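Local coordinates for protein aminoacyl-histidine dipeptidase (Vibrio alginolyticus, PDB 3MRU) that probably hydrolyses dipeptides, as a zinc-dependent metallopeptidase of the M20C family also known as carnosinase or Xaa-His dipeptidase, at residues I224-R237 with A326-M338. Numbering follows the deposited sequence.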
# COMPACT_ATOMS: atom_id res chain seq x y z
N ILE A 224 -4.79 -10.39 2.58
CA ILE A 224 -5.72 -10.60 3.69
C ILE A 224 -6.81 -11.63 3.37
O ILE A 224 -7.20 -12.44 4.23
CB ILE A 224 -6.30 -9.26 4.27
CG1 ILE A 224 -6.90 -9.47 5.66
CG2 ILE A 224 -7.28 -8.61 3.33
CD1 ILE A 224 -5.88 -9.70 6.76
N HIS A 225 -7.26 -11.61 2.11
CA HIS A 225 -8.31 -12.50 1.59
C HIS A 225 -8.00 -13.99 1.73
O HIS A 225 -8.92 -14.79 1.87
CB HIS A 225 -8.51 -12.25 0.10
CG HIS A 225 -7.23 -12.34 -0.69
ND1 HIS A 225 -6.64 -13.54 -1.01
CD2 HIS A 225 -6.42 -11.37 -1.18
CE1 HIS A 225 -5.52 -13.31 -1.69
NE2 HIS A 225 -5.37 -12.00 -1.81
N THR A 226 -6.72 -14.35 1.71
CA THR A 226 -6.30 -15.74 1.83
C THR A 226 -6.66 -16.31 3.20
O THR A 226 -7.12 -15.58 4.08
CB THR A 226 -4.79 -15.91 1.60
OG1 THR A 226 -4.32 -14.84 0.76
CG2 THR A 226 -4.50 -17.24 0.94
N GLY A 227 -6.45 -17.61 3.38
CA GLY A 227 -6.75 -18.26 4.64
C GLY A 227 -5.73 -18.05 5.75
O GLY A 227 -5.91 -18.59 6.85
N ARG A 228 -4.68 -17.27 5.47
CA ARG A 228 -3.49 -17.21 6.33
C ARG A 228 -3.81 -16.96 7.80
O ARG A 228 -4.65 -16.14 8.12
CB ARG A 228 -2.51 -16.16 5.84
CG ARG A 228 -2.21 -16.23 4.36
CD ARG A 228 -0.85 -16.87 4.01
NE ARG A 228 -0.66 -16.90 2.56
CZ ARG A 228 -0.28 -15.85 1.81
NH1 ARG A 228 -0.02 -14.67 2.38
NH2 ARG A 228 -0.16 -15.98 0.50
N GLY A 229 -3.13 -17.67 8.69
CA GLY A 229 -3.42 -17.59 10.11
C GLY A 229 -2.77 -16.38 10.73
O GLY A 229 -1.82 -15.84 10.19
N ASN A 230 -3.29 -15.95 11.88
CA ASN A 230 -2.74 -14.79 12.58
C ASN A 230 -2.23 -15.34 13.90
O ASN A 230 -3.01 -15.67 14.81
CB ASN A 230 -3.84 -13.71 12.71
CG ASN A 230 -3.40 -12.50 13.51
OD1 ASN A 230 -3.44 -11.38 13.00
ND2 ASN A 230 -3.03 -12.70 14.77
N ALA A 231 -0.91 -15.44 13.98
CA ALA A 231 -0.22 -15.99 15.16
C ALA A 231 -0.75 -15.44 16.51
O ALA A 231 -0.97 -16.22 17.45
CB ALA A 231 1.28 -15.73 15.02
N ASN A 232 -0.97 -14.12 16.56
CA ASN A 232 -1.45 -13.43 17.76
C ASN A 232 -2.73 -14.02 18.22
O ASN A 232 -2.91 -14.31 19.39
CB ASN A 232 -1.70 -11.96 17.47
CG ASN A 232 -0.43 -11.13 17.50
OD1 ASN A 232 0.44 -11.36 18.34
ND2 ASN A 232 -0.32 -10.15 16.60
N LYS A 233 -3.63 -14.21 17.26
CA LYS A 233 -4.99 -14.60 17.58
C LYS A 233 -5.09 -16.07 17.95
O LYS A 233 -5.84 -16.44 18.84
CB LYS A 233 -5.96 -14.22 16.44
CG LYS A 233 -6.13 -12.73 16.33
CD LYS A 233 -7.58 -12.33 16.31
CE LYS A 233 -8.32 -12.63 17.62
NZ LYS A 233 -9.80 -12.36 17.51
N LEU A 234 -4.30 -16.89 17.30
CA LEU A 234 -4.32 -18.30 17.60
C LEU A 234 -3.90 -18.58 19.06
O LEU A 234 -4.55 -19.33 19.78
CB LEU A 234 -3.50 -19.07 16.57
CG LEU A 234 -4.05 -18.86 15.15
CD1 LEU A 234 -3.19 -19.50 14.07
CD2 LEU A 234 -5.51 -19.33 15.00
N ILE A 235 -2.83 -17.93 19.50
CA ILE A 235 -2.40 -18.07 20.88
C ILE A 235 -3.38 -17.42 21.86
O ILE A 235 -3.39 -17.75 23.03
CB ILE A 235 -1.00 -17.49 21.10
CG1 ILE A 235 -0.04 -18.08 20.07
CG2 ILE A 235 -0.52 -17.79 22.52
CD1 ILE A 235 0.17 -19.62 20.09
N GLY A 236 -4.18 -16.48 21.40
CA GLY A 236 -5.16 -15.88 22.26
C GLY A 236 -6.30 -16.86 22.41
O GLY A 236 -6.81 -17.06 23.51
N ARG A 237 -6.69 -17.46 21.29
CA ARG A 237 -7.83 -18.37 21.22
C ARG A 237 -7.60 -19.51 22.18
O ARG A 237 -8.54 -19.99 22.83
CB ARG A 237 -7.96 -18.92 19.81
CG ARG A 237 -9.37 -19.32 19.40
CD ARG A 237 -9.32 -20.50 18.41
NE ARG A 237 -8.87 -20.17 17.04
CZ ARG A 237 -8.88 -21.02 16.01
NH1 ARG A 237 -9.31 -22.28 16.15
NH2 ARG A 237 -8.45 -20.61 14.82
N ALA A 326 -9.97 -11.68 27.05
CA ALA A 326 -11.29 -11.50 26.45
C ALA A 326 -11.22 -10.52 25.28
O ALA A 326 -11.80 -10.75 24.21
CB ALA A 326 -12.29 -11.04 27.48
N ALA A 327 -10.47 -9.43 25.49
CA ALA A 327 -10.32 -8.38 24.51
C ALA A 327 -9.69 -9.00 23.28
O ALA A 327 -10.32 -9.05 22.22
CB ALA A 327 -9.48 -7.25 25.05
N LEU A 328 -8.48 -9.52 23.42
CA LEU A 328 -7.80 -10.12 22.30
C LEU A 328 -8.71 -11.10 21.55
O LEU A 328 -8.80 -11.07 20.32
CB LEU A 328 -6.52 -10.80 22.77
CG LEU A 328 -5.70 -11.49 21.68
CD1 LEU A 328 -5.52 -10.56 20.45
CD2 LEU A 328 -4.36 -12.01 22.22
N ASN A 329 -9.42 -11.95 22.29
CA ASN A 329 -10.31 -12.93 21.69
C ASN A 329 -11.55 -12.36 20.99
O ASN A 329 -11.90 -12.79 19.88
CB ASN A 329 -10.76 -13.92 22.74
CG ASN A 329 -11.09 -15.26 22.15
OD1 ASN A 329 -12.23 -15.69 22.22
ND2 ASN A 329 -10.09 -15.93 21.55
N ALA A 330 -12.22 -11.43 21.66
CA ALA A 330 -13.44 -10.84 21.12
C ALA A 330 -13.09 -10.11 19.85
O ALA A 330 -13.73 -10.27 18.82
CB ALA A 330 -14.06 -9.89 22.13
N CYS A 331 -12.05 -9.31 19.94
CA CYS A 331 -11.61 -8.42 18.88
C CYS A 331 -11.66 -9.04 17.45
O CYS A 331 -11.11 -10.11 17.22
CB CYS A 331 -10.21 -7.94 19.27
SG CYS A 331 -9.37 -6.94 18.09
N PRO A 332 -12.32 -8.36 16.50
CA PRO A 332 -12.40 -8.83 15.12
C PRO A 332 -11.03 -8.86 14.46
O PRO A 332 -10.13 -8.16 14.90
CB PRO A 332 -13.27 -7.78 14.44
CG PRO A 332 -13.12 -6.59 15.29
CD PRO A 332 -13.06 -7.11 16.68
N ASN A 333 -10.89 -9.67 13.41
CA ASN A 333 -9.64 -9.80 12.67
C ASN A 333 -9.87 -10.46 11.31
O ASN A 333 -10.76 -11.29 11.18
CB ASN A 333 -8.59 -10.59 13.45
CG ASN A 333 -7.24 -10.60 12.75
OD1 ASN A 333 -6.72 -9.56 12.38
ND2 ASN A 333 -6.68 -11.79 12.56
N GLY A 334 -9.06 -10.10 10.32
CA GLY A 334 -9.21 -10.64 8.99
C GLY A 334 -10.11 -9.76 8.15
O GLY A 334 -10.01 -8.54 8.21
N VAL A 335 -10.98 -10.38 7.35
CA VAL A 335 -11.88 -9.66 6.45
C VAL A 335 -13.16 -9.30 7.18
O VAL A 335 -13.73 -10.11 7.86
CB VAL A 335 -12.24 -10.52 5.21
CG1 VAL A 335 -13.09 -9.73 4.21
CG2 VAL A 335 -10.99 -11.07 4.55
N MET A 336 -13.63 -8.08 7.04
CA MET A 336 -14.91 -7.76 7.66
C MET A 336 -16.07 -7.86 6.67
O MET A 336 -17.20 -8.15 7.05
CB MET A 336 -14.83 -6.40 8.34
CG MET A 336 -13.86 -6.37 9.51
SD MET A 336 -14.47 -7.40 10.84
CE MET A 336 -13.38 -8.81 10.73
N ARG A 337 -15.79 -7.60 5.40
CA ARG A 337 -16.83 -7.49 4.39
C ARG A 337 -16.24 -7.51 3.00
O ARG A 337 -15.26 -6.83 2.73
CB ARG A 337 -17.61 -6.18 4.60
CG ARG A 337 -18.81 -6.04 3.67
CD ARG A 337 -19.80 -4.95 4.11
NE ARG A 337 -21.08 -5.12 3.42
CZ ARG A 337 -21.27 -4.98 2.10
NH1 ARG A 337 -22.48 -5.18 1.58
NH2 ARG A 337 -20.26 -4.66 1.30
N MET A 338 -16.85 -8.30 2.12
CA MET A 338 -16.45 -8.43 0.74
C MET A 338 -17.26 -7.45 -0.09
O MET A 338 -18.38 -7.09 0.29
CB MET A 338 -16.71 -9.86 0.30
CG MET A 338 -15.67 -10.42 -0.63
SD MET A 338 -14.04 -10.66 0.09
CE MET A 338 -14.22 -12.26 0.87
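Helix segments 231-237 and 326-330 pass 8.9 Å apart at their axes, with 122° between their N-to-C directions, and come closest in backbone at Gly-236 and Asn-329. Lys-233 carries the contact. Its chain bends at chi2 and chi3, which brings the ammonium group over the C-terminal end of helix 318-330. There NZ gives two hydrogen bonds to main-chain oxygens. The one to Cys-331 O is 2.6 Å long and nearly in line with the carbonyl, at 163°. The one to Asn-329 O is 3.2 Å, and NZ stands above that carbonyl plane. Carbonyls at a helix C-terminus should suit a positive charge, so the site probably favours the charged lysine.

The aliphatic part of Lys-233 runs past Asn-333 in the opposite direction, with CD 3.5 Å from Asn-333 CB. The amide of Asn-333 also meets the side chain of Asn-230, the N-cap residue of helix 231-242. Asn-333 OD1 itself is bonded to Val-352 N.

Nearer the helix crossing, Leu-328 points its CD2 methyl at the main chain of the other helix, 4.0 Å from Gly-236 CA. Asn-329 ND2 lies by Arg-237 CA at 3.3 Å. The guanidinium of Arg-237 leads away to a salt bridge with Glu-294. At the other end, Ile-224 lays CG1 and CD1 against Gly-334, and Val-335 CG2 sits 4.0 Å from Ile-224 O.

The contact joins the N-terminal part of helix 231-242 and the loop before it to the end of helix 318-330 and strand 334-338, away from the two zinc ions. Strand 346-358 lies beside both segments: it pairs with strand 334-338, and its Val-352 O also accepts a bond from Asn-232 ND2. Strand 266-273 packs against helix 231-242, while helix 373-389 packs against Cys-331, Pro-332 and Met-336.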